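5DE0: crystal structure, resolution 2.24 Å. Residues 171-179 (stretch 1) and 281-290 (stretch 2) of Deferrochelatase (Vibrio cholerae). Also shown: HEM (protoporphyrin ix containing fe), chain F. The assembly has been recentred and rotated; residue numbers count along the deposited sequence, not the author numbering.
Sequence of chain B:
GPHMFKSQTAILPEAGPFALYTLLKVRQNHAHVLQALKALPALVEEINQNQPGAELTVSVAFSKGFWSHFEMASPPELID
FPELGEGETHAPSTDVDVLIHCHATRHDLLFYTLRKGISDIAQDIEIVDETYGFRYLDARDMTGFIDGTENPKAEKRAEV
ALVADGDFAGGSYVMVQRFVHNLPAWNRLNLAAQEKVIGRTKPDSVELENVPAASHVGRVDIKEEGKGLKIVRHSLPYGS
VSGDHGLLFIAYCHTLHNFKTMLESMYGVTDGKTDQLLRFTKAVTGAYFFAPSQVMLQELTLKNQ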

# COMPACT_ATOMS: atom_id res chain seq x y z
N GLY B 171 21.21 21.87 -2.20
CA GLY B 171 20.92 20.62 -2.88
C GLY B 171 21.49 19.44 -2.12
O GLY B 171 22.25 19.62 -1.16
N SER B 172 21.13 18.24 -2.54
CA SER B 172 21.55 17.04 -1.82
C SER B 172 21.68 15.83 -2.75
O SER B 172 20.86 15.65 -3.65
N TYR B 173 22.70 15.02 -2.52
CA TYR B 173 22.88 13.79 -3.29
C TYR B 173 21.98 12.69 -2.74
O TYR B 173 21.83 12.56 -1.52
N VAL B 174 21.39 11.91 -3.63
CA VAL B 174 20.41 10.90 -3.23
C VAL B 174 20.78 9.51 -3.75
O VAL B 174 21.30 9.37 -4.85
N MET B 175 20.50 8.50 -2.94
CA MET B 175 20.60 7.11 -3.38
C MET B 175 19.34 6.37 -2.95
O MET B 175 18.77 6.67 -1.90
N VAL B 176 18.89 5.43 -3.77
CA VAL B 176 17.76 4.59 -3.40
C VAL B 176 17.99 3.14 -3.82
O VAL B 176 18.56 2.87 -4.88
N GLN B 177 17.58 2.22 -2.96
CA GLN B 177 17.63 0.79 -3.24
C GLN B 177 16.42 0.11 -2.63
O GLN B 177 16.24 0.13 -1.41
N ARG B 178 15.59 -0.50 -3.46
CA ARG B 178 14.46 -1.27 -2.95
C ARG B 178 14.91 -2.67 -2.58
O ARG B 178 15.34 -3.44 -3.44
N PHE B 179 14.82 -3.00 -1.30
CA PHE B 179 15.24 -4.31 -0.82
C PHE B 179 14.06 -5.26 -0.63
O PHE B 179 12.99 -4.86 -0.17
N THR B 281 18.43 -10.29 2.65
CA THR B 281 17.74 -9.31 1.82
C THR B 281 18.52 -9.05 0.54
O THR B 281 19.73 -9.25 0.49
N LYS B 282 17.81 -8.63 -0.50
CA LYS B 282 18.43 -8.37 -1.80
C LYS B 282 17.90 -7.08 -2.42
O LYS B 282 16.70 -6.83 -2.41
N ALA B 283 18.81 -6.28 -2.96
CA ALA B 283 18.42 -5.06 -3.66
C ALA B 283 17.86 -5.40 -5.04
O ALA B 283 18.44 -6.20 -5.77
N VAL B 284 16.73 -4.80 -5.38
CA VAL B 284 16.09 -5.06 -6.67
C VAL B 284 16.16 -3.82 -7.56
O VAL B 284 16.00 -3.91 -8.78
N THR B 285 16.41 -2.67 -6.94
CA THR B 285 16.65 -1.44 -7.68
C THR B 285 17.87 -0.73 -7.10
O THR B 285 18.33 -1.06 -6.01
N GLY B 286 18.39 0.24 -7.85
CA GLY B 286 19.53 1.02 -7.40
C GLY B 286 19.75 2.22 -8.30
O GLY B 286 19.84 2.08 -9.52
N ALA B 287 19.86 3.41 -7.70
CA ALA B 287 20.01 4.63 -8.48
C ALA B 287 20.58 5.79 -7.67
O ALA B 287 20.32 5.91 -6.47
N TYR B 288 21.36 6.63 -8.34
CA TYR B 288 21.85 7.87 -7.76
C TYR B 288 21.09 9.06 -8.33
O TYR B 288 20.72 9.06 -9.51
N PHE B 289 20.86 10.07 -7.50
CA PHE B 289 20.21 11.29 -7.94
C PHE B 289 20.86 12.51 -7.30
O PHE B 289 21.71 12.39 -6.42
N PHE B 290 20.46 13.69 -7.76
CA PHE B 290 20.74 14.92 -7.04
C PHE B 290 19.46 15.73 -6.91
O PHE B 290 18.84 16.11 -7.90

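Antiparallel strands sort their side chains by alternation, and the pairing of residues 172-179 with 281-290 illustrates how rotamers then complete the packing. On one face lie Tyr-173, Met-175, Tyr-288 and Phe-290. Phe-290, chi1 t, points from the sheet face, but its ring end comes nearer the neighbouring strand and sets its edge against the face of Tyr-173 (m), with CD2 3.7 Å from Tyr-173 CD1. Its tip reaches Gly-171, where a CB would clash with Phe-290 CZ. Tyr-288 (m) likewise leans across, bringing CE1 to 3.6 Å from CB of Met-175 (p).

The other face carries Val-174 (t) against Phe-289 (m), whose ring edge meets Val-176: CE1 lies 3.5 Å from Val-176 CG1. The chi1 of Val-176, 4°, is nearly eclipsed.

Where the register shifts, a side-chain hydroxyl takes the place of one backbone acceptor, while Val-284 N still bonds Arg-178 O (2.7 Å). Thr-285, chi1 p, presents OG1 to the backbone N of Arg-178, a 2.8 Å hydrogen bond, while Val-284 CG1 covers one face of the Arg-178 guanidinium. Gln-177 (m, t) extends until a water bridges its NE2 (2.9 Å from the water O) to Thr-285 O (2.6 Å from the same O).

Phe-179 (m) is sandwiched between Ala-283 CB and heme CMC on opposite ring faces; its CZ approaches heme CBB at 3.3 Å.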

# COMPACT_ATOMS: atom_id res chain seq x y z
CB SER B 172 20.57 16.73 -0.69
OG SER B 172 20.95 15.58 0.03
CB TYR B 173 24.34 13.34 -3.28
CG TYR B 173 25.26 14.25 -4.07
CD1 TYR B 173 25.46 14.06 -5.43
CD2 TYR B 173 25.92 15.30 -3.45
CE1 TYR B 173 26.30 14.89 -6.15
CE2 TYR B 173 26.76 16.14 -4.17
CZ TYR B 173 26.94 15.93 -5.51
OH TYR B 173 27.78 16.76 -6.23
CB VAL B 174 18.99 11.25 -3.73
CG1 VAL B 174 17.94 10.55 -2.87
CG2 VAL B 174 18.77 12.75 -3.72
CB MET B 175 21.85 6.42 -2.81
CG MET B 175 21.82 6.23 -1.29
SD MET B 175 23.08 5.08 -0.69
CE MET B 175 22.52 3.54 -1.42
CB VAL B 176 16.42 5.13 -4.01
CG1 VAL B 176 16.66 6.34 -4.89
CG2 VAL B 176 15.65 4.05 -4.76
CB GLN B 177 18.91 0.16 -2.68
CG GLN B 177 20.16 0.35 -3.52
CD GLN B 177 21.38 -0.25 -2.84
OE1 GLN B 177 21.73 0.13 -1.72
NE2 GLN B 177 22.03 -1.20 -3.51
CB ARG B 178 13.32 -1.33 -3.96
CG ARG B 178 12.09 -2.04 -3.41
CD ARG B 178 10.81 -1.64 -4.14
NE ARG B 178 10.71 -2.24 -5.47
CZ ARG B 178 10.33 -3.49 -5.69
NH1 ARG B 178 10.02 -4.29 -4.68
NH2 ARG B 178 10.26 -3.95 -6.93
CB PHE B 179 16.01 -4.17 0.49
CG PHE B 179 17.44 -3.75 0.31
CD1 PHE B 179 17.79 -2.41 0.32
CD2 PHE B 179 18.43 -4.70 0.10
CE1 PHE B 179 19.10 -2.03 0.15
CE2 PHE B 179 19.74 -4.32 -0.07
CZ PHE B 179 20.08 -2.98 -0.05
CB THR B 281 17.53 -7.97 2.57
OG1 THR B 281 16.72 -7.10 1.78
CG2 THR B 281 18.86 -7.30 2.87
CB LYS B 282 18.18 -9.55 -2.75
CG LYS B 282 18.79 -10.87 -2.30
CD LYS B 282 18.46 -11.99 -3.26
CE LYS B 282 19.10 -13.29 -2.83
NZ LYS B 282 18.79 -14.40 -3.78
CB ALA B 283 19.61 -4.11 -3.79
CB VAL B 284 14.61 -5.50 -6.49
CG1 VAL B 284 13.73 -4.31 -6.17
CG2 VAL B 284 14.11 -6.23 -7.73
CB THR B 285 15.44 -0.48 -7.61
OG1 THR B 285 15.17 -0.13 -6.25
CG2 THR B 285 14.20 -1.13 -8.22
CB ALA B 287 18.67 5.03 -9.07
CB TYR B 288 23.35 8.04 -8.02
CG TYR B 288 24.26 7.23 -7.11
CD1 TYR B 288 23.93 7.02 -5.78
CD2 TYR B 288 25.44 6.68 -7.60
CE1 TYR B 288 24.76 6.28 -4.95
CE2 TYR B 288 26.27 5.94 -6.78
CZ TYR B 288 25.93 5.75 -5.46
OH TYR B 288 26.76 5.01 -4.64
CB PHE B 289 18.72 11.28 -7.58
CG PHE B 289 17.95 10.13 -8.17
CD1 PHE B 289 17.79 8.96 -7.45
CD2 PHE B 289 17.38 10.23 -9.43
CE1 PHE B 289 17.07 7.90 -7.98
CE2 PHE B 289 16.66 9.17 -9.96
CZ PHE B 289 16.51 8.01 -9.23
CB PHE B 290 21.82 15.74 -7.72
CG PHE B 290 22.22 16.97 -6.96
CD1 PHE B 290 21.63 18.19 -7.22
CD2 PHE B 290 23.19 16.90 -5.98
CE1 PHE B 290 22.00 19.32 -6.52
CE2 PHE B 290 23.57 18.02 -5.27
CZ PHE B 290 22.97 19.24 -5.54
CHA HEM F . 22.20 1.68 10.54
CHB HEM F . 23.45 2.92 6.03
CHC HEM F . 20.78 -0.73 4.24
CHD HEM F . 18.87 -1.38 8.65
C1A HEM F . 22.77 2.33 9.48
C2A HEM F . 23.67 3.47 9.55
C3A HEM F . 24.01 3.81 8.31
C4A HEM F . 23.35 2.90 7.40
CMA HEM F . 24.95 4.97 7.89
CAA HEM F . 24.14 4.16 10.85
CBA HEM F . 25.57 3.72 11.15
CGA HEM F . 26.00 4.24 12.50
O1A HEM F . 25.60 3.64 13.53
O2A HEM F . 26.74 5.25 12.53
C1B HEM F . 22.91 1.99 5.17
C2B HEM F . 23.24 1.85 3.76
C3B HEM F . 22.51 0.86 3.26
C4B HEM F . 21.68 0.31 4.32
CMB HEM F . 24.26 2.71 2.98
CAB HEM F . 22.61 0.43 1.77
CBB HEM F . 21.83 -0.53 1.26
C1C HEM F . 19.99 -1.21 5.27
C2C HEM F . 18.98 -2.24 5.17
C3C HEM F . 18.45 -2.41 6.40
C4C HEM F . 19.12 -1.50 7.30
CMC HEM F . 18.61 -2.97 3.86
CAC HEM F . 17.34 -3.38 6.89
CBC HEM F . 16.76 -4.32 6.14
C1D HEM F . 19.65 -0.72 9.58
C2D HEM F . 19.60 -0.94 11.01
C3D HEM F . 20.64 0.02 11.60
C4D HEM F . 21.21 0.72 10.47
CMD HEM F . 18.70 -1.93 11.78
CAD HEM F . 21.00 0.19 13.09
CBD HEM F . 20.08 1.21 13.75
CGD HEM F . 20.30 2.57 13.15
O1D HEM F . 19.50 2.97 12.26
O2D HEM F . 21.27 3.26 13.55
NA HEM F . 22.60 2.01 8.15
NB HEM F . 21.96 1.03 5.47
NC HEM F . 20.06 -0.79 6.58
ND HEM F . 20.60 0.25 9.31
FE HEM F . 21.36 0.56 7.40
O HOH W 1 20.77 -1.93 -5.96